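Tryptophan halogenase (Shewanella frigidimarina, PDB 2PYX) is probably a flavin-dependent halogenase of the tryptophan halogenase family that binds FAD and acts as a monooxygenase-type enzyme. Local coordinates at residues A[15-20]-A[363-368]; A[23-28]-A[370-375]; A[234-239]-A[347-352]. All blocks are in the same frame, centred on the assembly; numbering follows the deposited sequence. Where two conformers were deposited one is given.

Contact 1: A[15-20]-A[363-368]; sequences GGTAGW and SALALI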
loop_
_atom_site.group_PDB
_atom_site.type_symbol
_atom_site.label_atom_id
_atom_site.label_comp_id
_atom_site.label_asym_id
_atom_site.label_seq_id
_atom_site.Cartn_x
_atom_site.Cartn_y
_atom_site.Cartn_z
ATOM N N GLY A 15 10.715 -14.666 5.439
ATOM C CA GLY A 15 9.509 -14.494 6.184
ATOM C C GLY A 15 8.956 -13.079 6.039
ATOM O O GLY A 15 8.770 -12.547 4.928
ATOM N N GLY A 16 8.681 -12.437 7.161
ATOM C CA GLY A 16 8.108 -11.091 7.157
ATOM C C GLY A 16 6.704 -11.096 6.575
ATOM O O GLY A 16 6.093 -12.144 6.376
ATOM N N THR A 17 6.184 -9.919 6.300
ATOM C CA THR A 17 4.838 -9.834 5.768
ATOM C C THR A 17 4.776 -10.441 4.377
ATOM O O THR A 17 3.776 -11.069 4.017
ATOM C CB THR A 17 4.334 -8.400 5.714
ATOM O OG1 THR A 17 5.293 -7.608 5.026
ATOM C CG2 THR A 17 4.108 -7.873 7.092
ATOM N N ALA A 18 5.839 -10.294 3.592
ATOM C CA ALA A 18 5.832 -10.820 2.220
ATOM C C ALA A 18 5.705 -12.339 2.206
ATOM O O ALA A 18 4.846 -12.928 1.540
ATOM C CB ALA A 18 7.076 -10.358 1.475
ATOM N N GLY A 19 6.527 -12.998 3.015
ATOM C CA GLY A 19 6.533 -14.436 3.033
ATOM C C GLY A 19 5.307 -15.040 3.648
ATOM O O GLY A 19 4.714 -15.981 3.085
ATOM N N TRP A 20 4.887 -14.480 4.790
ATOM C CA TRP A 20 3.738 -15.067 5.484
ATOM C C TRP A 20 2.392 -14.748 4.847
ATOM O O TRP A 20 1.490 -15.579 4.853
ATOM C CB TRP A 20 3.738 -14.741 6.964
ATOM C CG TRP A 20 4.876 -15.406 7.664
ATOM C CD1 TRP A 20 6.027 -14.811 8.130
ATOM C CD2 TRP A 20 5.007 -16.792 7.921
ATOM N NE1 TRP A 20 6.852 -15.758 8.689
ATOM C CE2 TRP A 20 6.251 -16.979 8.572
ATOM C CE3 TRP A 20 4.206 -17.911 7.669
ATOM C CZ2 TRP A 20 6.702 -18.239 8.960
ATOM C CZ3 TRP A 20 4.644 -19.138 8.085
ATOM C CH2 TRP A 20 5.896 -19.291 8.719
ATOM N N SER A 363 2.160 1.537 -1.318
ATOM C CA SER A 363 2.089 0.493 -2.325
ATOM C C SER A 363 2.644 -0.827 -1.857
ATOM O O SER A 363 2.347 -1.862 -2.445
ATOM C CB SER A 363 2.774 0.926 -3.630
ATOM O OG SER A 363 4.152 1.146 -3.450
ATOM N N ALA A 364 3.409 -0.838 -0.777
ATOM C CA ALA A 364 4.212 -2.042 -0.467
ATOM C C ALA A 364 3.363 -3.267 -0.115
ATOM O O ALA A 364 3.525 -4.338 -0.733
ATOM C CB ALA A 364 5.228 -1.765 0.605
ATOM N N LEU A 365 2.499 -3.147 0.901
ATOM C CA LEU A 365 1.648 -4.319 1.240
ATOM C C LEU A 365 0.631 -4.621 0.126
ATOM O O LEU A 365 0.302 -5.780 -0.130
ATOM C CB LEU A 365 0.958 -4.130 2.582
ATOM C CG LEU A 365 1.875 -4.373 3.780
ATOM C CD1 LEU A 365 1.208 -3.873 5.067
ATOM C CD2 LEU A 365 2.223 -5.846 3.896
ATOM N N ALA A 366 0.129 -3.589 -0.544
ATOM C CA ALA A 366 -0.803 -3.799 -1.680
ATOM C C ALA A 366 -0.183 -4.677 -2.757
ATOM O O ALA A 366 -0.860 -5.537 -3.334
ATOM C CB ALA A 366 -1.171 -2.457 -2.274
ATOM N N LEU A 367 1.088 -4.446 -3.076
ATOM C CA LEU A 367 1.782 -5.264 -4.097
ATOM C C LEU A 367 2.009 -6.698 -3.599
ATOM O O LEU A 367 1.902 -7.643 -4.382
ATOM C CB LEU A 367 3.101 -4.637 -4.497
ATOM C CG LEU A 367 3.001 -3.414 -5.407
ATOM C CD1 LEU A 367 4.325 -2.629 -5.426
ATOM C CD2 LEU A 367 2.590 -3.913 -6.802
ATOM N N ILE A 368 2.355 -6.864 -2.325
ATOM C CA ILE A 368 2.465 -8.190 -1.754
ATOM C C ILE A 368 1.128 -8.953 -1.921
ATOM O O ILE A 368 1.075 -10.113 -2.394
ATOM C CB ILE A 368 2.922 -8.121 -0.282
ATOM C CG1 ILE A 368 4.406 -7.774 -0.217
ATOM C CG2 ILE A 368 2.651 -9.426 0.426
ATOM C CD1 ILE A 368 4.847 -7.287 1.177
#
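Ile368 sends CG1 away from its own carbonyl carbon (chi1 -74°) and extends the chain further, which carries CD1 out across the gap to the first turn of helix 16-31. Thr17 turns OG1 between its backbone N and carbonyl carbon (chi1 52°), and the hydroxyl oxygen thereby faces the two aliphatic branches of the partner helix. The methyl CD1 of Ile368 lies against Ala18, 3.8 Å from Ala18 CB, while the other branch of the isoleucine, CG2, rests 3.9 Å from Ala18 CA. The small alanine thus lies against both branches, and here the backbones come nearest, with the CA atoms of Ala18 and Ile368 5.8 Å apart. Thr17 crosses both Leu365 and Ile368 at about a right angle: its OG1 sits 3.7 Å from Leu365 CD2 and 3.9 Å from Ile368 CD1. All of this is van der Waals packing. Replacing Ile368 by an alanine would probably open a gap beside Ala18 and leave the first turn of helix 16-31 less firmly supported. That turn matters because Gly15 to Ala18 are predicted to bind FAD, and the glycines Gly16 and Gly19 fit a Rossmann-type GxGxxG pattern. The backbone N atoms of Thr17 and Ala18 hydrogen-bond a tartrate, probably from the crystallisation liquor, which is consistent with an anion-accepting site at this helix start. Over segments 16-20 and 363-368 the axes run nearly parallel, at 16°, with a closest approach of 10.1 Å. Helix 174-187 touches Thr17 through Ser178, strand 60-61 meets Leu365 through Glu60, and helix 383-413 packs on helix 363-377 at Leu367.

Contact 2: A[23-28]-A[370-375]; sequences AGLLAA and WTASTL
Leu25 points its side chain at the partner helix and lays CD1 on the methyl of Ala372, 3.8 Å from Ala372 CB. The same CD1 reaches the backbone beyond, at 3.9 Å from Ser373 N, and lies 4.3 Å from Ser373 CB, so one leucine branch rests across the step between two consecutive residues. At the next residue, Leu26 and Leu375 meet at a slant, CD2 of Leu26 lying 4.1 Å from both CG and CD2 of Leu375. Their torsions differ: Leu26 carries CG anti to the carbonyl carbon (chi1 -74°), whereas Leu375 holds CG anti to its backbone N (chi1 174°), and each thereby swings a branched end into the groove between the helices. Ala372 carries only a methyl, which is consistent with the close approach of the backbones, whose nearest CA atoms, those of Leu25 and Ser373, are 6.3 Å apart. The axes of segments 23-28 and 370-375 pass 8.8 Å from each other at 21°, close to parallel. In one of its two deposited conformers Ser373 turns OG back to its own helix, where it is hydrogen-bonded to Glu369 O. Helix 65-73 covers the Leu25 side of the contact through Thr69, Lys72 and Ile73, with Lys72 also touching Ser373. Strand 9-13 lies under Leu26 at Ile10, and helix 383-413 packs against Trp370 and Thr374, so the helix pair is bedded between the central sheet and these two helices.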
loop_
_atom_site.group_PDB
_atom_site.type_symbol
_atom_site.label_atom_id
_atom_site.label_comp_id
_atom_site.label_asym_id
_atom_site.label_seq_id
_atom_site.Cartn_x
_atom_site.Cartn_y
_atom_site.Cartn_z
ATOM N N ALA A 23 2.334 -17.341 2.101
ATOM C CA ALA A 23 2.043 -18.673 2.624
ATOM C C ALA A 23 0.568 -18.835 2.951
ATOM O O ALA A 23 -0.063 -19.826 2.597
ATOM C CB ALA A 23 2.883 -18.927 3.862
ATOM N N GLY A 24 0.004 -17.835 3.622
ATOM C CA GLY A 24 -1.385 -17.908 4.050
ATOM C C GLY A 24 -2.371 -17.912 2.913
ATOM O O GLY A 24 -3.340 -18.684 2.883
ATOM N N LEU A 25 -2.137 -17.019 1.947
ATOM C CA LEU A 25 -3.037 -16.942 0.795
ATOM C C LEU A 25 -2.980 -18.235 -0.052
ATOM O O LEU A 25 -3.994 -18.728 -0.502
ATOM C CB LEU A 25 -2.777 -15.700 -0.045
ATOM C CG LEU A 25 -3.229 -14.395 0.606
ATOM C CD1 LEU A 25 -2.733 -13.245 -0.271
ATOM C CD2 LEU A 25 -4.735 -14.337 0.793
ATOM N N LEU A 26 -1.781 -18.768 -0.262
ATOM C CA LEU A 26 -1.656 -20.022 -0.996
ATOM C C LEU A 26 -2.359 -21.181 -0.265
ATOM O O LEU A 26 -3.112 -21.920 -0.881
ATOM C CB LEU A 26 -0.180 -20.408 -1.191
ATOM C CG LEU A 26 0.553 -19.574 -2.240
ATOM C CD1 LEU A 26 2.040 -19.927 -2.201
ATOM C CD2 LEU A 26 0.004 -19.775 -3.635
ATOM N N ALA A 27 -2.079 -21.330 1.035
ATOM C CA ALA A 27 -2.642 -22.445 1.795
ATOM C C ALA A 27 -4.151 -22.324 1.862
ATOM O O ALA A 27 -4.870 -23.303 1.687
ATOM C CB ALA A 27 -2.050 -22.479 3.210
ATOM N N ALA A 28 -4.649 -21.120 2.119
ATOM C CA ALA A 28 -6.088 -20.941 2.258
ATOM C C ALA A 28 -6.808 -21.255 0.936
ATOM O O ALA A 28 -7.898 -21.869 0.914
ATOM C CB ALA A 28 -6.420 -19.539 2.746
ATOM N N TRP A 370 -1.344 -8.330 -3.994
ATOM C CA TRP A 370 -1.658 -8.557 -5.397
ATOM C C TRP A 370 -0.862 -9.757 -5.899
ATOM O O TRP A 370 -1.400 -10.648 -6.536
ATOM C CB TRP A 370 -1.370 -7.312 -6.289
ATOM C CG TRP A 370 -1.498 -7.704 -7.701
ATOM C CD1 TRP A 370 -2.679 -7.891 -8.400
ATOM C CD2 TRP A 370 -0.446 -8.095 -8.594
ATOM N NE1 TRP A 370 -2.409 -8.351 -9.658
ATOM C CE2 TRP A 370 -1.053 -8.481 -9.819
ATOM C CE3 TRP A 370 0.943 -8.131 -8.508
ATOM C CZ2 TRP A 370 -0.309 -8.954 -10.897
ATOM C CZ3 TRP A 370 1.669 -8.566 -9.599
ATOM C CH2 TRP A 370 1.040 -8.983 -10.778
ATOM N N THR A 371 0.439 -9.771 -5.634
ATOM C CA THR A 371 1.258 -10.789 -6.243
ATOM C C THR A 371 0.894 -12.187 -5.685
ATOM O O THR A 371 0.754 -13.175 -6.422
ATOM C CB THR A 371 2.766 -10.535 -6.051
ATOM O OG1 THR A 371 3.104 -9.164 -6.323
ATOM C CG2 THR A 371 3.543 -11.435 -6.998
ATOM N N ALA A 372 0.738 -12.269 -4.364
ATOM C CA ALA A 372 0.415 -13.524 -3.706
ATOM C C ALA A 372 -0.974 -14.018 -4.103
ATOM O O ALA A 372 -1.166 -15.203 -4.366
ATOM C CB ALA A 372 0.527 -13.374 -2.188
ATOM N N SER A 373 -1.942 -13.112 -4.100
ATOM C CA SER A 373 -3.298 -13.509 -4.478
ATOM C C SER A 373 -3.347 -13.950 -5.957
ATOM O O SER A 373 -4.047 -14.898 -6.299
ATOM C CB SER A 373 -4.333 -12.401 -4.204
ATOM O OG SER A 373 -4.096 -11.230 -4.968
ATOM N N THR A 374 -2.610 -13.256 -6.817
ATOM C CA THR A 374 -2.554 -13.611 -8.223
ATOM C C THR A 374 -1.946 -14.974 -8.396
ATOM O O THR A 374 -2.468 -15.792 -9.149
ATOM C CB THR A 374 -1.763 -12.540 -8.999
ATOM O OG1 THR A 374 -2.503 -11.316 -8.890
ATOM C CG2 THR A 374 -1.634 -12.900 -10.431
ATOM N N LEU A 375 -0.848 -15.246 -7.709
ATOM C CA LEU A 375 -0.239 -16.575 -7.811
ATOM C C LEU A 375 -1.205 -17.639 -7.313
ATOM O O LEU A 375 -1.350 -18.692 -7.937
ATOM C CB LEU A 375 1.046 -16.606 -6.987
ATOM C CG LEU A 375 1.699 -17.975 -6.894
ATOM C CD1 LEU A 375 2.116 -18.474 -8.297
ATOM C CD2 LEU A 375 2.875 -17.922 -5.956
#

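Contact 3: A[234-239]-A[347-352]; sequences LLLGEH and CIAIGM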
loop_
_atom_site.group_PDB
_atom_site.type_symbol
_atom_site.label_atom_id
_atom_site.label_comp_id
_atom_site.label_asym_id
_atom_site.label_seq_id
_atom_site.Cartn_x
_atom_site.Cartn_y
_atom_site.Cartn_z
ATOM N N LEU A 234 17.760 -12.028 -3.512
ATOM C CA LEU A 234 18.766 -13.078 -3.689
ATOM C C LEU A 234 18.479 -14.124 -4.773
ATOM O O LEU A 234 19.408 -14.672 -5.387
ATOM C CB LEU A 234 19.022 -13.774 -2.359
ATOM C CG LEU A 234 19.538 -12.903 -1.211
ATOM C CD1 LEU A 234 19.720 -13.726 0.038
ATOM C CD2 LEU A 234 20.846 -12.198 -1.578
ATOM N N LEU A 235 17.194 -14.404 -5.025
ATOM C CA LEU A 235 16.814 -15.394 -6.007
ATOM C C LEU A 235 16.529 -14.727 -7.346
ATOM O O LEU A 235 17.087 -15.072 -8.378
ATOM C CB LEU A 235 15.599 -16.207 -5.558
ATOM C CG LEU A 235 15.902 -17.405 -4.639
ATOM C CD1 LEU A 235 16.494 -17.008 -3.340
ATOM C CD2 LEU A 235 14.639 -18.249 -4.432
ATOM N N LEU A 236 15.641 -13.752 -7.352
ATOM C CA LEU A 236 15.223 -13.187 -8.620
ATOM C C LEU A 236 16.286 -12.230 -9.217
ATOM O O LEU A 236 16.731 -12.377 -10.363
ATOM C CB LEU A 236 13.882 -12.465 -8.456
ATOM C CG LEU A 236 13.304 -11.967 -9.783
ATOM C CD1 LEU A 236 12.409 -13.013 -10.388
ATOM C CD2 LEU A 236 12.555 -10.646 -9.656
ATOM N N GLY A 237 16.694 -11.262 -8.411
ATOM C CA GLY A 237 17.680 -10.296 -8.882
ATOM C C GLY A 237 19.067 -10.862 -9.011
ATOM O O GLY A 237 19.707 -10.647 -10.034
ATOM N N GLU A 238 19.549 -11.548 -7.975
ATOM C CA GLU A 238 20.936 -12.051 -7.973
ATOM C C GLU A 238 21.062 -13.380 -8.705
ATOM O O GLU A 238 21.690 -13.454 -9.789
ATOM C CB GLU A 238 21.471 -12.144 -6.563
ATOM C CG GLU A 238 21.662 -10.789 -5.924
ATOM C CD GLU A 238 22.647 -9.894 -6.715
ATOM O OE1 GLU A 238 23.649 -10.427 -7.262
ATOM O OE2 GLU A 238 22.403 -8.664 -6.803
ATOM N N HIS A 239 20.420 -14.436 -8.209
ATOM C CA HIS A 239 20.599 -15.760 -8.845
ATOM C C HIS A 239 20.144 -15.780 -10.300
ATOM O O HIS A 239 20.814 -16.386 -11.165
ATOM C CB HIS A 239 19.835 -16.830 -8.051
ATOM C CG HIS A 239 20.049 -18.229 -8.540
ATOM N ND1 HIS A 239 21.241 -18.916 -8.362
ATOM C CD2 HIS A 239 19.209 -19.076 -9.174
ATOM C CE1 HIS A 239 21.110 -20.130 -8.881
ATOM N NE2 HIS A 239 19.893 -20.252 -9.380
ATOM N N CYS A 347 10.609 -18.872 -10.413
ATOM C CA CYS A 347 10.838 -18.006 -9.274
ATOM C C CYS A 347 9.995 -16.744 -9.415
ATOM O O CYS A 347 10.062 -16.051 -10.436
ATOM C CB CYS A 347 12.314 -17.617 -9.145
ATOM S SG CYS A 347 12.666 -16.476 -7.764
ATOM N N ILE A 348 9.216 -16.454 -8.379
ATOM C CA ILE A 348 8.463 -15.201 -8.335
ATOM C C ILE A 348 8.859 -14.406 -7.088
ATOM O O ILE A 348 8.955 -14.929 -5.985
ATOM C CB ILE A 348 6.943 -15.470 -8.476
ATOM C CG1 ILE A 348 6.152 -14.166 -8.664
ATOM C CG2 ILE A 348 6.408 -16.322 -7.333
ATOM C CD1 ILE A 348 4.658 -14.384 -8.891
ATOM N N ALA A 349 9.108 -13.109 -7.284
ATOM C CA ALA A 349 9.518 -12.228 -6.210
ATOM C C ALA A 349 8.291 -11.509 -5.637
ATOM O O ALA A 349 7.460 -10.967 -6.383
ATOM C CB ALA A 349 10.549 -11.219 -6.665
ATOM N N ILE A 350 8.202 -11.489 -4.316
ATOM C CA ILE A 350 7.092 -10.845 -3.624
ATOM C C ILE A 350 7.666 -9.966 -2.500
ATOM O O ILE A 350 8.541 -10.413 -1.726
ATOM C CB ILE A 350 6.063 -11.875 -3.097
ATOM C CG1 ILE A 350 5.545 -12.727 -4.270
ATOM C CG2 ILE A 350 4.938 -11.217 -2.322
ATOM C CD1 ILE A 350 4.429 -13.708 -3.970
ATOM N N GLY A 351 7.189 -8.734 -2.432
ATOM C CA GLY A 351 7.719 -7.757 -1.520
ATOM C C GLY A 351 8.892 -7.009 -2.124
ATOM O O GLY A 351 8.937 -6.797 -3.358
HETATM N N MSE A 352 9.800 -6.549 -1.263
HETATM C CA MSE A 352 10.925 -5.708 -1.678
HETATM C C MSE A 352 11.878 -6.412 -2.637
HETATM O O MSE A 352 12.628 -5.746 -3.372
HETATM C CB MSE A 352 11.673 -5.200 -0.453
HETATM C CG MSE A 352 10.752 -4.397 0.435
HETATM SE SE MSE A 352 11.584 -3.741 2.066
HETATM C CE MSE A 352 12.915 -2.929 1.343
#
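Cys347 opens the strand by holding SG anti to its backbone N (chi1 178°), which directs the sulfur at helix 234-239. There SG lies 3.7 Å from Leu235 CB and 4.2 Å from Leu236 CB, resting where the two consecutive leucines leave the helix. The carbonyl of Cys347 also takes part, its O being 3.8 Å from Leu236 CD1. Ile348 turns to the other side of the sheet, toward helix 363-377. Ala349 faces the helix again: its CB is 3.6 Å from Leu236 CD2 and 4.0 Å from Leu236 CB, so Leu236 spans the strand from Cys347 to Ala349, with one methyl on each. Past the strand, Ile350 packs on Ile368 and Thr371. Helix 234-239, which contains a pi-type turn, crosses the strand at 104°. Its backbone N atoms at Leu235 and Leu236 hydrogen-bond Asp227 OD2, tying it to the end of neighbouring strand 224-227. A short helix on one face of a mostly parallel sheet and helix 363-377 on the other give a layered alpha/beta arrangement, consistent with the Rossmann-type nucleotide-binding fold of the family.

From the N terminus, strand 9-13 leads into helix 16-31, whose first turn enters contact 1 and whose later turns enter contact 2. Both wait more than 340 residues for their partners on helix 363-377, and because the two helices run in nearly the same direction, the loops closed by contacts 1 and 2 cross. Contact 3 closes a shorter loop, from helix 234-239 to strand 347-349, nested inside both. The three are joined through 347-352: Ala18 CB lies 3.5 Å from Ile350 O, and Thr371 CG2 lies 3.6 Å from Ile350 CG1. Together they tie the helix pair to one face of the central sheet and helix 234-239 to the other.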